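Local coordinates for protein transcriptional regulator, TetR family (Cytophaga hutchinsonii, PDB 3EUP) that probably binds DNA through an N-terminal helix-turn-helix domain and regulates transcription as a dimer, perhaps in response to a ligand in its C-terminal domain, at residues A[22-25]-A[31-34]; A[93-98]-A[171-176]. All blocks are in the same frame, centred on the assembly; numbering follows the deposited sequence.

Contact 1 of 2, residues A[22-25]-A[31-34]; sequences PVFN and GTSL
Two side-chain torsions set T32 against F24. In T32, CG2 stands opposite the backbone N and OG1 opposite the carbonyl carbon (chi1 -65°), while the F24 ring swings off its helix beside its own N (chi1 -76°). The T32 methyl thereby lies over one face of the ring as a CH-pi contact, CG2 4.0 Å from the F24 ring centroid and 26° off the normal, shifted toward the rim so that T32 CG2 is 3.6 Å from F24 CE1. V23 CG1 lies against the same threonine, 3.8 Å from T32 OG1, and also near its methyl. No hydrogen bond joins the two segments; T32 OG1 is bonded to G28 O in the last turn of helix 10-31. The ring also packs on L37 and on V58, A59 and A62 of helix 55-78. A serine at F24 would probably deprive the T32 methyl of its aromatic face and open a gap beside L37 and A62. S33 is the N-cap of helix 34-41, its side chain capping a backbone N of the first turn. Packing of F24 on T32, in the core between helices 10-31, 34-41 and 55-78, is consistent with the helix-turn-helix DNA-binding domain of TetR regulators.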
ATOM      1  N   PRO A  22      15.245  -1.215  10.063  1.00 24.03           N
ATOM      2  CA  PRO A  22      15.049  -0.078   9.133  1.00 24.09           C
ATOM      3  C   PRO A  22      15.509  -0.397   7.714  1.00 24.43           C
ATOM      4  O   PRO A  22      14.948   0.125   6.743  1.00 25.42           O
ATOM      5  CB  PRO A  22      15.946   1.018   9.730  1.00 24.85           C
ATOM      6  CG  PRO A  22      16.132   0.629  11.133  1.00 25.02           C
ATOM      7  CD  PRO A  22      16.132  -0.849  11.174  1.00 23.93           C
ATOM      8  N   VAL A  23      16.522  -1.252   7.573  1.00 23.92           N
ATOM      9  CA  VAL A  23      16.979  -1.647   6.252  1.00 23.50           C
ATOM     10  C   VAL A  23      15.926  -2.570   5.634  1.00 22.86           C
ATOM     11  O   VAL A  23      15.582  -2.415   4.450  1.00 23.65           O
ATOM     12  CB  VAL A  23      18.333  -2.405   6.261  1.00 23.33           C
ATOM     13  CG1 VAL A  23      18.791  -2.643   4.857  1.00 24.40           C
ATOM     14  CG2 VAL A  23      19.416  -1.610   7.051  1.00 26.44           C
ATOM     15  N   PHE A  24      15.429  -3.565   6.366  1.00 21.68           N
ATOM     16  CA  PHE A  24      14.409  -4.420   5.735  1.00 20.52           C
ATOM     17  C   PHE A  24      13.174  -3.601   5.367  1.00 20.76           C
ATOM     18  O   PHE A  24      12.572  -3.825   4.325  1.00 21.40           O
ATOM     19  CB  PHE A  24      13.988  -5.597   6.599  1.00 20.00           C
ATOM     20  CG  PHE A  24      14.984  -6.702   6.625  1.00 19.94           C
ATOM     21  CD1 PHE A  24      15.191  -7.510   5.498  1.00 19.69           C
ATOM     22  CD2 PHE A  24      15.761  -6.902   7.744  1.00 18.71           C
ATOM     23  CE1 PHE A  24      16.141  -8.551   5.514  1.00 19.88           C
ATOM     24  CE2 PHE A  24      16.735  -7.927   7.777  1.00 18.57           C
ATOM     25  CZ  PHE A  24      16.913  -8.749   6.670  1.00 20.38           C
ATOM     26  N   ASN A  25      12.783  -2.670   6.223  1.00 21.39           N
ATOM     27  CA  ASN A  25      11.559  -1.893   6.001  1.00 22.16           C
ATOM     28  C   ASN A  25      11.644  -1.028   4.745  1.00 24.05           C
ATOM     29  O   ASN A  25      10.623  -0.777   4.120  1.00 25.55           O
ATOM     30  CB  ASN A  25      11.185  -1.044   7.210  1.00 21.71           C
ATOM     31  CG  ASN A  25       9.740  -0.609   7.196  1.00 21.38           C
ATOM     32  OD1 ASN A  25       8.840  -1.373   6.818  1.00 22.47           O
ATOM     33  ND2 ASN A  25       9.504   0.622   7.594  1.00 21.81           N
ATOM     34  N   GLY A  31      15.832  -6.786  -1.604  1.00 29.18           N
ATOM     35  CA  GLY A  31      16.805  -5.725  -1.774  1.00 29.11           C
ATOM     36  C   GLY A  31      17.857  -5.642  -0.665  1.00 28.99           C
ATOM     37  O   GLY A  31      18.802  -4.848  -0.740  1.00 28.53           O
ATOM     38  N   THR A  32      17.694  -6.446   0.382  1.00 28.08           N
ATOM     39  CA  THR A  32      18.606  -6.372   1.513  1.00 27.68           C
ATOM     40  C   THR A  32      19.640  -7.451   1.345  1.00 28.52           C
ATOM     41  O   THR A  32      19.293  -8.624   1.289  1.00 29.65           O
ATOM     42  CB  THR A  32      17.842  -6.517   2.855  1.00 27.27           C
ATOM     43  OG1 THR A  32      16.959  -5.385   3.000  1.00 27.14           O
ATOM     44  CG2 THR A  32      18.811  -6.550   4.049  1.00 26.23           C
ATOM     45  N   SER A  33      20.899  -7.047   1.223  1.00 28.95           N
ATOM     46  CA  SER A  33      22.018  -7.978   1.008  1.00 30.32           C
ATOM     47  C   SER A  33      22.782  -8.213   2.304  1.00 30.50           C
ATOM     48  O   SER A  33      22.554  -7.555   3.314  1.00 28.73           O
ATOM     49  CB  SER A  33      23.015  -7.388   0.010  1.00 30.59           C
ATOM     50  OG  SER A  33      23.750  -6.341   0.638  1.00 32.14           O
ATOM     51  N   LEU A  34      23.712  -9.146   2.256  1.00 31.38           N
ATOM     52  CA  LEU A  34      24.549  -9.447   3.430  1.00 31.63           C
ATOM     53  C   LEU A  34      25.368  -8.256   3.842  1.00 32.01           C
ATOM     54  O   LEU A  34      25.504  -7.991   5.035  1.00 31.68           O
ATOM     55  CB  LEU A  34      25.482 -10.609   3.152  1.00 32.59           C
ATOM     56  CG  LEU A  34      26.473 -10.948   4.276  1.00 33.22           C
ATOM     57  CD1 LEU A  34      25.670 -11.345   5.545  1.00 34.83           C
ATOM     58  CD2 LEU A  34      27.423 -12.028   3.818  1.00 34.23           C
TER

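Contact 2 of 2, residues A[93-98]-A[171-176]; sequences SMYNDA and GAILIH
I173 sets its CG1 over one face of the Y95 ring, and this is the tight half of the contact. The atom sits over the ring centre, 3.7 Å from the Y95 centroid and only 14° off the normal, in a CH-pi contact. Beyond CG1, I173 CD1 reaches Y95 CD1 at 3.7 Å, and the CG2 branch of I173 comes within 3.7 Å of Y95 OH. With CG trans to its backbone N (chi1 -178°), Y95 points from helix 91-96 toward 171-176, where the nearest CA, that of I173, is 7.9 Å from the CA of Y95. F103 meets the Y95 ring edge-to-face and also touches I173.

The looser half lies toward the phenol end, where the partly exposed H176 is placed obliquely beside the Y95 ring; the detailed placing of its imidazole is doubtful, and no close approach of the two rings should be read from it. R182 of helix 182-197 touches both side chains, and Y95 OH takes a weak hydrogen bond from R177 NE. No hydrogen bond crosses between 93-98 and 171-176. The chemistry thus divides along the tyrosine: dispersion and CH-pi packing hold its ring in the buried interior of the C-terminal domain, while its hydroxyl is turned toward a polar, arginine-bearing margin and takes its weak bond there.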
ATOM      1  N   SER A  93      -1.948  11.617  14.034  1.00 24.48           N
ATOM      2  CA  SER A  93      -0.868  12.144  14.834  1.00 25.21           C
ATOM      3  C   SER A  93       0.249  11.089  14.853  1.00 24.68           C
ATOM      4  O   SER A  93       1.421  11.439  14.760  1.00 23.75           O
ATOM      5  CB  SER A  93      -1.339  12.572  16.231  1.00 25.71           C
ATOM      6  OG  SER A  93      -1.329  11.466  17.093  1.00 29.24           O
ATOM      7  N   MET A  94      -0.106   9.808  14.886  1.00 24.87           N
ATOM      8  CA  MET A  94       0.918   8.779  14.878  1.00 25.78           C
ATOM      9  C   MET A  94       1.797   8.845  13.621  1.00 24.96           C
ATOM     10  O   MET A  94       3.031   8.715  13.716  1.00 24.12           O
ATOM     11  CB  MET A  94       0.286   7.409  15.056  1.00 27.22           C
ATOM     12  CG  MET A  94       1.282   6.279  15.183  1.00 32.17           C
ATOM     13  SD  MET A  94       0.448   4.653  15.379  1.00 42.02           S
ATOM     14  CE  MET A  94      -1.259   5.128  15.938  1.00 15.98           C
ATOM     15  N   TYR A  95       1.186   9.071  12.449  1.00 24.54           N
ATOM     16  CA  TYR A  95       1.938   9.036  11.191  1.00 23.48           C
ATOM     17  C   TYR A  95       2.578  10.378  10.838  1.00 23.83           C
ATOM     18  O   TYR A  95       3.653  10.396  10.261  1.00 23.59           O
ATOM     19  CB  TYR A  95       1.067   8.567  10.005  1.00 23.75           C
ATOM     20  CG  TYR A  95       1.838   8.465   8.682  1.00 20.27           C
ATOM     21  CD1 TYR A  95       2.727   7.434   8.462  1.00 21.46           C
ATOM     22  CD2 TYR A  95       1.693   9.434   7.693  1.00 20.94           C
ATOM     23  CE1 TYR A  95       3.431   7.326   7.264  1.00 23.36           C
ATOM     24  CE2 TYR A  95       2.414   9.370   6.509  1.00 19.13           C
ATOM     25  CZ  TYR A  95       3.263   8.314   6.295  1.00 21.75           C
ATOM     26  OH  TYR A  95       3.979   8.200   5.136  1.00 23.76           O
ATOM     27  N   ASN A  96       1.918  11.490  11.148  1.00 24.42           N
ATOM     28  CA  ASN A  96       2.430  12.804  10.752  1.00 25.51           C
ATOM     29  C   ASN A  96       3.289  13.554  11.784  1.00 26.52           C
ATOM     30  O   ASN A  96       4.023  14.460  11.395  1.00 26.96           O
ATOM     31  CB  ASN A  96       1.272  13.745  10.353  1.00 26.02           C
ATOM     32  CG  ASN A  96       0.418  13.188   9.192  1.00 25.80           C
ATOM     33  OD1 ASN A  96      -0.780  12.825   9.351  1.00 27.54           O
ATOM     34  ND2 ASN A  96       1.029  13.139   8.024  1.00 22.19           N
ATOM     35  N   ASP A  97       3.168  13.250  13.083  1.00 27.10           N
ATOM     36  CA  ASP A  97       3.866  14.079  14.105  1.00 27.85           C
ATOM     37  C   ASP A  97       5.366  13.919  14.017  1.00 28.13           C
ATOM     38  O   ASP A  97       5.844  12.865  13.613  1.00 28.26           O
ATOM     39  CB  ASP A  97       3.410  13.752  15.540  1.00 28.49           C
ATOM     40  CG  ASP A  97       2.028  14.342  15.894  1.00 30.03           C
ATOM     41  OD1 ASP A  97       1.441  15.111  15.101  1.00 35.67           O
ATOM     42  OD2 ASP A  97       1.519  14.023  16.980  1.00 32.29           O
ATOM     43  N   ALA A  98       6.116  14.964  14.410  1.00 28.12           N
ATOM     44  CA  ALA A  98       7.577  14.909  14.417  1.00 28.31           C
ATOM     45  C   ALA A  98       8.091  14.360  13.080  1.00 29.58           C
ATOM     46  O   ALA A  98       9.043  13.554  13.015  1.00 28.73           O
ATOM     47  CB  ALA A  98       8.076  14.069  15.597  1.00 27.74           C
ATOM     48  N   GLY A 171      -4.140   3.742   2.904  1.00 21.25           N
ATOM     49  CA  GLY A 171      -4.281   4.519   1.682  1.00 20.95           C
ATOM     50  C   GLY A 171      -3.733   5.928   1.824  1.00 21.03           C
ATOM     51  O   GLY A 171      -3.110   6.433   0.885  1.00 19.97           O
ATOM     52  N   ALA A 172      -3.928   6.541   3.001  1.00 20.08           N
ATOM     53  CA  ALA A 172      -3.362   7.854   3.304  1.00 20.29           C
ATOM     54  C   ALA A 172      -1.850   7.770   3.249  1.00 20.13           C
ATOM     55  O   ALA A 172      -1.231   8.587   2.602  1.00 21.63           O
ATOM     56  CB  ALA A 172      -3.872   8.412   4.709  1.00 18.82           C
ATOM     57  N   ILE A 173      -1.263   6.748   3.882  1.00 20.39           N
ATOM     58  CA  ILE A 173       0.191   6.563   3.894  1.00 20.12           C
ATOM     59  C   ILE A 173       0.731   6.415   2.466  1.00 20.45           C
ATOM     60  O   ILE A 173       1.721   7.077   2.080  1.00 21.31           O
ATOM     61  CB  ILE A 173       0.635   5.417   4.829  1.00 21.53           C
ATOM     62  CG1 ILE A 173       0.262   5.749   6.318  1.00 22.27           C
ATOM     63  CG2 ILE A 173       2.148   5.046   4.587  1.00 18.44           C
ATOM     64  CD1 ILE A 173       0.557   4.624   7.336  1.00 23.47           C
ATOM     65  N   LEU A 174       0.031   5.626   1.658  1.00 21.17           N
ATOM     66  CA  LEU A 174       0.421   5.373   0.268  1.00 21.35           C
ATOM     67  C   LEU A 174       0.509   6.645  -0.548  1.00 20.66           C
ATOM     68  O   LEU A 174       1.484   6.861  -1.257  1.00 20.05           O
ATOM     69  CB  LEU A 174      -0.550   4.403  -0.414  1.00 21.43           C
ATOM     70  CG  LEU A 174      -0.237   4.154  -1.897  1.00 22.92           C
ATOM     71  CD1 LEU A 174       1.059   3.389  -2.024  1.00 27.25           C
ATOM     72  CD2 LEU A 174      -1.408   3.404  -2.586  1.00 25.88           C
ATOM     73  N   ILE A 175      -0.497   7.496  -0.411  1.00 20.70           N
ATOM     74  CA  ILE A 175      -0.538   8.763  -1.106  1.00 19.05           C
ATOM     75  C   ILE A 175       0.594   9.672  -0.627  1.00 20.04           C
ATOM     76  O   ILE A 175       1.330  10.321  -1.423  1.00 19.06           O
ATOM     77  CB  ILE A 175      -1.881   9.411  -0.887  1.00 19.39           C
ATOM     78  CG1 ILE A 175      -2.955   8.628  -1.651  1.00 19.65           C
ATOM     79  CG2 ILE A 175      -1.882  10.917  -1.305  1.00 18.89           C
ATOM     80  CD1 ILE A 175      -4.418   8.992  -1.280  1.00 17.37           C
ATOM     81  N   HIS A 176       0.762   9.742   0.668  1.00 19.68           N
ATOM     82  CA  HIS A 176       1.893  10.516   1.170  1.00 20.56           C
ATOM     83  C   HIS A 176       3.233   9.985   0.581  1.00 21.36           C
ATOM     84  O   HIS A 176       4.074  10.776   0.159  1.00 21.94           O
ATOM     85  CB  HIS A 176       1.941  10.521   2.681  1.00 19.93           C
ATOM     86  CG  HIS A 176       3.192  11.104   3.208  1.00 23.08           C
ATOM     87  ND1 HIS A 176       3.548  12.421   2.962  1.00 25.79           N
ATOM     88  CD2 HIS A 176       4.227  10.544   3.872  1.00 22.97           C
ATOM     89  CE1 HIS A 176       4.721  12.659   3.511  1.00 22.72           C
ATOM     90  NE2 HIS A 176       5.149  11.545   4.084  1.00 27.10           N
TER

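Contact 1 comes first along the chain and contact 2 follows. They lie about 22 Å apart, centre to centre, and their nearest atoms are about 9 Å apart, without touching. Contact 1 belongs to the N-terminal TetR-family region, joining helix 10-31 to the loop before helix 34-41; contact 2 belongs to the C-terminal TetR-like region, joining helices 91-96 and 158-179. Helix 55-78 touches side chains of both contact regions, near its start beside 22-25 and near its end at M94. Beside contact 2, L174 and I175 pack on the second subunit. In a TetR-type regulator such a helix would probably link the DNA-binding domain to the dimeric C-terminal domain.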